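Local structure of flavoprotein (Thermotoga maritima, 5V8S) at residues Glu26-Arg31 with Leu56-Gly61; Lys152-Val157 with Thr170-Ile175. The protein probably acts as an oxidoreductase that passes electrons between bound FMN and a di-iron centre, in the manner of flavo-di-iron proteins. The protein carries 1 engineered substitution. All coordinates share one frame; numbering follows the deposited sequence.

Contact 1. Residues Glu26-Arg31 with Leu56-Gly61; sequences EIYVLR and LVKLNG
Lys58 meets two side chains of the neighbouring antiparallel strand at once: its CD packs 3.7 Å from CE1 of Tyr28 and 3.8 Å from OE2 of Glu26. Lys58 comes to the tyrosine ring at a slant. In Glu26, CG is anti to the backbone N (chi1 -168°); the extended chain then carries the carboxylate outward, and OE2 lies at the edge of the Tyr28 ring, in its plane. There Tyr28 OH donates a 2.7 Å hydrogen bond to Glu26 OE2, which accepts it on its anti lone pair, turned away from OE1. The lysine chain bends at chi3 (84°), and NZ is hydrogen-bonded to the carbonyl of Ile84.

On the other face this pair of strands presents apolar side chains: Ile27 and Val57, a non-hydrogen-bonded pair, lie side by side, Ile27 CG1 4.0 Å from Val57 CG1, both against Phe177 from the other sheet of the metallo-beta-lactamase fold.

Tyr28 and Leu56 form an antiparallel hydrogen-bonded pair, N to O both ways at 2.9 Å, joining strands 26-34 and 50-59. Lys58 N also binds Glu26 O, whereas the return link from Glu26 N to Lys58 O runs through a water.

Glu26 OE2 and Lys58 NZ stand 4.6 Å apart, too far for a salt bridge; with the tyrosine hydroxyl donating to the carboxylate, this nearby opposite charge is consistent with an ionised Glu26.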
loop_
_atom_site.group_PDB
_atom_site.type_symbol
_atom_site.label_atom_id
_atom_site.label_comp_id
_atom_site.label_asym_id
_atom_site.label_seq_id
_atom_site.Cartn_x
_atom_site.Cartn_y
_atom_site.Cartn_z
ATOM N N GLU A 26 -28.340 -18.011 -32.195
ATOM C CA GLU A 26 -27.751 -16.732 -32.581
ATOM C C GLU A 26 -27.315 -15.996 -31.314
ATOM O O GLU A 26 -28.163 -15.567 -30.525
ATOM C CB GLU A 26 -28.810 -15.951 -33.357
ATOM C CG GLU A 26 -28.317 -14.722 -34.086
ATOM C CD GLU A 26 -29.440 -13.968 -34.804
ATOM O OE1 GLU A 26 -30.496 -14.569 -35.092
ATOM O OE2 GLU A 26 -29.267 -12.758 -35.080
ATOM N N ILE A 27 -25.997 -15.848 -31.112
ATOM C CA ILE A 27 -25.444 -15.240 -29.901
ATOM C C ILE A 27 -24.480 -14.143 -30.310
ATOM O O ILE A 27 -23.616 -14.362 -31.165
ATOM C CB ILE A 27 -24.718 -16.272 -29.012
ATOM C CG1 ILE A 27 -25.686 -17.355 -28.537
ATOM C CG2 ILE A 27 -24.051 -15.592 -27.809
ATOM C CD1 ILE A 27 -25.000 -18.531 -27.910
ATOM N N TYR A 28 -24.620 -12.975 -29.681
ATOM C CA TYR A 28 -23.728 -11.838 -29.848
ATOM C C TYR A 28 -22.994 -11.588 -28.543
ATOM O O TYR A 28 -23.563 -11.750 -27.455
ATOM C CB TYR A 28 -24.507 -10.563 -30.189
ATOM C CG TYR A 28 -25.233 -10.647 -31.508
ATOM C CD1 TYR A 28 -26.447 -11.311 -31.606
ATOM C CD2 TYR A 28 -24.710 -10.063 -32.653
ATOM C CE1 TYR A 28 -27.113 -11.402 -32.805
ATOM C CE2 TYR A 28 -25.374 -10.155 -33.864
ATOM C CZ TYR A 28 -26.576 -10.821 -33.931
ATOM O OH TYR A 28 -27.244 -10.924 -35.130
ATOM N N VAL A 29 -21.739 -11.171 -28.654
ATOM C CA VAL A 29 -21.028 -10.562 -27.533
ATOM C C VAL A 29 -21.050 -9.055 -27.706
ATOM O O VAL A 29 -20.919 -8.535 -28.825
ATOM C CB VAL A 29 -19.576 -11.078 -27.391
ATOM C CG1 VAL A 29 -18.758 -10.750 -28.646
ATOM C CG2 VAL A 29 -18.916 -10.529 -26.117
ATOM N N LEU A 30 -21.205 -8.358 -26.583
ATOM C CA LEU A 30 -21.017 -6.914 -26.476
ATOM C C LEU A 30 -19.905 -6.723 -25.456
ATOM O O LEU A 30 -20.115 -6.955 -24.260
ATOM C CB LEU A 30 -22.294 -6.236 -25.985
ATOM C CG LEU A 30 -23.484 -6.372 -26.932
ATOM C CD1 LEU A 30 -24.761 -6.276 -26.165
ATOM C CD2 LEU A 30 -23.435 -5.298 -27.991
ATOM N N ARG A 31 -18.728 -6.315 -25.924
ATOM C CA ARG A 31 -17.537 -6.214 -25.086
ATOM C C ARG A 31 -17.032 -4.780 -25.119
ATOM O O ARG A 31 -16.867 -4.201 -26.200
ATOM C CB ARG A 31 -16.431 -7.172 -25.584
ATOM C CG ARG A 31 -15.046 -6.918 -24.987
ATOM C CD ARG A 31 -13.998 -7.942 -25.412
ATOM N NE ARG A 31 -12.672 -7.321 -25.420
ATOM C CZ ARG A 31 -11.571 -7.899 -25.889
ATOM N NH1 ARG A 31 -11.614 -9.144 -26.350
ATOM N NH2 ARG A 31 -10.424 -7.230 -25.905
ATOM N N LEU A 56 -26.030 -11.392 -25.934
ATOM C CA LEU A 56 -27.428 -11.383 -26.347
ATOM C C LEU A 56 -27.720 -12.659 -27.127
ATOM O O LEU A 56 -27.030 -12.963 -28.107
ATOM C CB LEU A 56 -27.751 -10.163 -27.218
ATOM C CG LEU A 56 -29.220 -10.082 -27.663
ATOM C CD1 LEU A 56 -30.093 -9.628 -26.503
ATOM C CD2 LEU A 56 -29.383 -9.157 -28.855
ATOM N N VAL A 57 -28.750 -13.388 -26.701
ATOM C CA VAL A 57 -29.175 -14.612 -27.370
ATOM C C VAL A 57 -30.513 -14.311 -28.024
ATOM O O VAL A 57 -31.486 -14.017 -27.330
ATOM C CB VAL A 57 -29.301 -15.804 -26.401
ATOM C CG1 VAL A 57 -29.454 -17.106 -27.190
ATOM C CG2 VAL A 57 -28.097 -15.880 -25.465
ATOM N N LYS A 58 -30.566 -14.381 -29.353
ATOM C CA LYS A 58 -31.786 -14.098 -30.094
ATOM C C LYS A 58 -32.414 -15.422 -30.485
ATOM O O LYS A 58 -31.813 -16.204 -31.230
ATOM C CB LYS A 58 -31.487 -13.240 -31.323
ATOM C CG LYS A 58 -30.877 -11.892 -30.944
ATOM C CD LYS A 58 -30.734 -10.950 -32.139
ATOM C CE LYS A 58 -32.021 -10.194 -32.436
ATOM N NZ LYS A 58 -31.849 -9.220 -33.574
ATOM N N LEU A 59 -33.607 -15.673 -29.968
ATOM C CA LEU A 59 -34.305 -16.943 -30.146
ATOM C C LEU A 59 -35.679 -16.700 -30.761
ATOM O O LEU A 59 -36.110 -15.565 -30.970
ATOM C CB LEU A 59 -34.436 -17.654 -28.790
ATOM C CG LEU A 59 -33.097 -17.885 -28.073
ATOM C CD1 LEU A 59 -33.285 -18.216 -26.601
ATOM C CD2 LEU A 59 -32.324 -19.013 -28.779
ATOM N N ASN A 60 -36.362 -17.798 -31.063
ATOM C CA ASN A 60 -37.729 -17.744 -31.569
ATOM C C ASN A 60 -38.633 -17.472 -30.376
ATOM O O ASN A 60 -38.867 -18.352 -29.547
ATOM C CB ASN A 60 -38.085 -19.056 -32.257
ATOM C CG ASN A 60 -39.526 -19.112 -32.706
ATOM O OD1 ASN A 60 -40.239 -18.107 -32.731
ATOM N ND2 ASN A 60 -39.960 -20.299 -33.080
ATOM N N GLY A 61 -39.110 -16.237 -30.267
ATOM C CA GLY A 61 -40.015 -15.855 -29.211
ATOM C C GLY A 61 -39.355 -15.212 -28.006
ATOM O O GLY A 61 -40.057 -14.875 -27.047
HETATM O O HOH W 1 -31.304 -18.407 -32.662
#

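Contact 2. Residues Lys152-Val157 with Thr170-Ile175; sequences KKFKFV and TYLDGI
Leu172 sets its CD1 methyl squarely over the Phe154 ring, 3.8 Å from the ring centroid and 10° off the normal, a clear CH-pi contact. At the edge of the same ring, in its plane, Thr170 CG2 sits 3.8 Å from Phe154 CD2. Thr170 and Phe156 run side by side, with OG1 of Thr170 3.4 Å from Phe156 CE1; the hydroxyl is hydrogen-bonded to Asn96 OD1. This buried face is packed further by Ile94 and Leu59. At its margin Lys152 lays CB against Leu172 CD1, with NZ 4.5 Å from Asp173 OD2, beyond a salt bridge.

Lys155 and Tyr171, joined by two backbone hydrogen bonds, turn their side chains to the opposite, looser face, where they touch mainly at CB; the ends go to Gly144 and Glu146 for Lys155 and to Lys232 for Tyr171. Toward Asp173 water takes over: one molecule links Lys153 N to Asp173 OD1, another joins Lys153 O to Asp173 N.

Strands 152-158 and 168-172 form a beta hairpin, and a type I' turn from Leu172 to Ile175 leads into strand 175-179, an antiparallel meander in one sheet of the metallo-beta-lactamase sandwich.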
loop_
_atom_site.group_PDB
_atom_site.type_symbol
_atom_site.label_atom_id
_atom_site.label_comp_id
_atom_site.label_asym_id
_atom_site.label_seq_id
_atom_site.Cartn_x
_atom_site.Cartn_y
_atom_site.Cartn_z
ATOM N N LYS A 152 -35.332 -23.212 -26.174
ATOM C CA LYS A 152 -34.105 -23.819 -25.689
ATOM C C LYS A 152 -34.163 -24.020 -24.182
ATOM O O LYS A 152 -34.852 -23.292 -23.462
ATOM C CB LYS A 152 -32.894 -22.935 -26.025
ATOM C CG LYS A 152 -32.784 -22.613 -27.521
ATOM C CD LYS A 152 -32.441 -23.841 -28.334
ATOM C CE LYS A 152 -32.172 -23.473 -29.780
ATOM N NZ LYS A 152 -31.753 -24.653 -30.564
ATOM N N LYS A 153 -33.398 -24.997 -23.711
ATOM C CA LYS A 153 -33.278 -25.293 -22.292
ATOM C C LYS A 153 -32.100 -24.512 -21.711
ATOM O O LYS A 153 -30.950 -24.727 -22.110
ATOM C CB LYS A 153 -33.038 -26.788 -22.145
ATOM C CG LYS A 153 -32.875 -27.300 -20.735
ATOM C CD LYS A 153 -32.557 -28.803 -20.746
ATOM C CE LYS A 153 -33.656 -29.642 -21.415
ATOM N NZ LYS A 153 -35.011 -29.488 -20.798
ATOM N N PHE A 154 -32.382 -23.593 -20.787
ATOM C CA PHE A 154 -31.348 -22.908 -20.013
ATOM C C PHE A 154 -31.237 -23.582 -18.651
ATOM O O PHE A 154 -32.240 -23.741 -17.963
ATOM C CB PHE A 154 -31.749 -21.450 -19.792
ATOM C CG PHE A 154 -31.590 -20.568 -21.009
ATOM C CD1 PHE A 154 -32.481 -20.638 -22.059
ATOM C CD2 PHE A 154 -30.536 -19.657 -21.093
ATOM C CE1 PHE A 154 -32.343 -19.830 -23.170
ATOM C CE2 PHE A 154 -30.398 -18.839 -22.195
ATOM C CZ PHE A 154 -31.311 -18.935 -23.246
ATOM N N LYS A 155 -30.034 -23.981 -18.263
ATOM C CA LYS A 155 -29.816 -24.671 -17.002
ATOM C C LYS A 155 -28.951 -23.789 -16.114
ATOM O O LYS A 155 -27.917 -23.289 -16.554
ATOM C CB LYS A 155 -29.117 -26.008 -17.243
ATOM C CG LYS A 155 -28.910 -26.836 -15.986
ATOM C CD LYS A 155 -28.322 -28.204 -16.305
ATOM C CE LYS A 155 -28.407 -29.128 -15.103
ATOM N NZ LYS A 155 -29.835 -29.358 -14.672
ATOM N N PHE A 156 -29.385 -23.581 -14.874
ATOM C CA PHE A 156 -28.701 -22.689 -13.950
ATOM C C PHE A 156 -28.000 -23.510 -12.879
ATOM O O PHE A 156 -28.622 -24.348 -12.217
ATOM C CB PHE A 156 -29.687 -21.685 -13.354
ATOM C CG PHE A 156 -30.360 -20.868 -14.403
ATOM C CD1 PHE A 156 -29.730 -19.775 -14.944
ATOM C CD2 PHE A 156 -31.574 -21.270 -14.936
ATOM C CE1 PHE A 156 -30.312 -19.047 -15.956
ATOM C CE2 PHE A 156 -32.164 -20.544 -15.939
ATOM C CZ PHE A 156 -31.525 -19.429 -16.461
ATOM N N VAL A 157 -26.709 -23.261 -12.711
ATOM C CA VAL A 157 -25.886 -24.006 -11.775
ATOM C C VAL A 157 -25.300 -23.008 -10.783
ATOM O O VAL A 157 -24.538 -22.113 -11.172
ATOM C CB VAL A 157 -24.771 -24.758 -12.510
ATOM C CG1 VAL A 157 -23.890 -25.484 -11.519
ATOM C CG2 VAL A 157 -25.368 -25.716 -13.563
ATOM N N THR A 170 -24.768 -20.015 -16.274
ATOM C CA THR A 170 -25.895 -20.370 -17.127
ATOM C C THR A 170 -25.388 -21.268 -18.250
ATOM O O THR A 170 -24.453 -20.908 -18.968
ATOM C CB THR A 170 -26.534 -19.105 -17.710
ATOM O OG1 THR A 170 -27.067 -18.302 -16.651
ATOM C CG2 THR A 170 -27.667 -19.432 -18.673
ATOM N N TYR A 171 -26.001 -22.437 -18.385
ATOM C CA TYR A 171 -25.601 -23.454 -19.357
ATOM C C TYR A 171 -26.683 -23.576 -20.417
ATOM O O TYR A 171 -27.836 -23.853 -20.091
ATOM C CB TYR A 171 -25.441 -24.781 -18.632
ATOM C CG TYR A 171 -25.050 -25.945 -19.504
ATOM C CD1 TYR A 171 -23.730 -26.128 -19.875
ATOM C CD2 TYR A 171 -25.990 -26.882 -19.939
ATOM C CE1 TYR A 171 -23.344 -27.200 -20.655
ATOM C CE2 TYR A 171 -25.612 -27.957 -20.735
ATOM C CZ TYR A 171 -24.291 -28.113 -21.093
ATOM O OH TYR A 171 -23.907 -29.191 -21.874
ATOM N N LEU A 172 -26.310 -23.374 -21.676
ATOM C CA LEU A 172 -27.231 -23.407 -22.811
ATOM C C LEU A 172 -26.659 -24.364 -23.853
ATOM O O LEU A 172 -25.838 -23.955 -24.677
ATOM C CB LEU A 172 -27.367 -22.010 -23.394
ATOM C CG LEU A 172 -28.252 -21.917 -24.633
ATOM C CD1 LEU A 172 -29.681 -22.342 -24.333
ATOM C CD2 LEU A 172 -28.191 -20.510 -25.194
ATOM N N ASP A 173 -27.076 -25.626 -23.810
ATOM C CA ASP A 173 -26.682 -26.625 -24.817
ATOM C C ASP A 173 -25.171 -26.659 -25.059
ATOM O O ASP A 173 -24.700 -26.682 -26.200
ATOM C CB ASP A 173 -27.414 -26.388 -26.135
ATOM C CG ASP A 173 -28.897 -26.659 -26.048
ATOM O OD1 ASP A 173 -29.348 -27.368 -25.123
ATOM O OD2 ASP A 173 -29.612 -26.163 -26.934
ATOM N N GLY A 174 -24.403 -26.676 -23.982
ATOM C CA GLY A 174 -22.963 -26.792 -24.090
ATOM C C GLY A 174 -22.230 -25.475 -23.994
ATOM O O GLY A 174 -21.003 -25.465 -23.812
ATOM N N ILE A 175 -22.944 -24.360 -24.098
ATOM C CA ILE A 175 -22.343 -23.034 -24.008
ATOM C C ILE A 175 -22.547 -22.527 -22.592
ATOM O O ILE A 175 -23.683 -22.446 -22.120
ATOM C CB ILE A 175 -22.974 -22.084 -25.033
ATOM C CG1 ILE A 175 -22.760 -22.642 -26.444
ATOM C CG2 ILE A 175 -22.410 -20.670 -24.883
ATOM C CD1 ILE A 175 -23.480 -21.865 -27.522
HETATM O O HOH W 2 -32.110 -26.954 -25.465
HETATM O O HOH W 3 -29.142 -26.518 -21.725
#

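From the N terminus, contact 1 comes first: strand 26-34 pairs with strand 50-59, closing a loop of 24 residues that is partly strand and has no helix. Contact 2 follows in series, neither crossing nor enclosing it, and closes the 12-residue excursion between 157 and 170, which carries His163 of the di-iron site. The two pairs belong to different sheets, yet they touch across the sandwich. Ile27 CD1 meets Ile175 CD1 at 3.7 Å, and Leu59 lies against both Lys152 and Phe154. Contact 1 thus joins two strands of the seven-stranded sheet and contact 2 two of the five-stranded one; their apolar faces meet in a shared core.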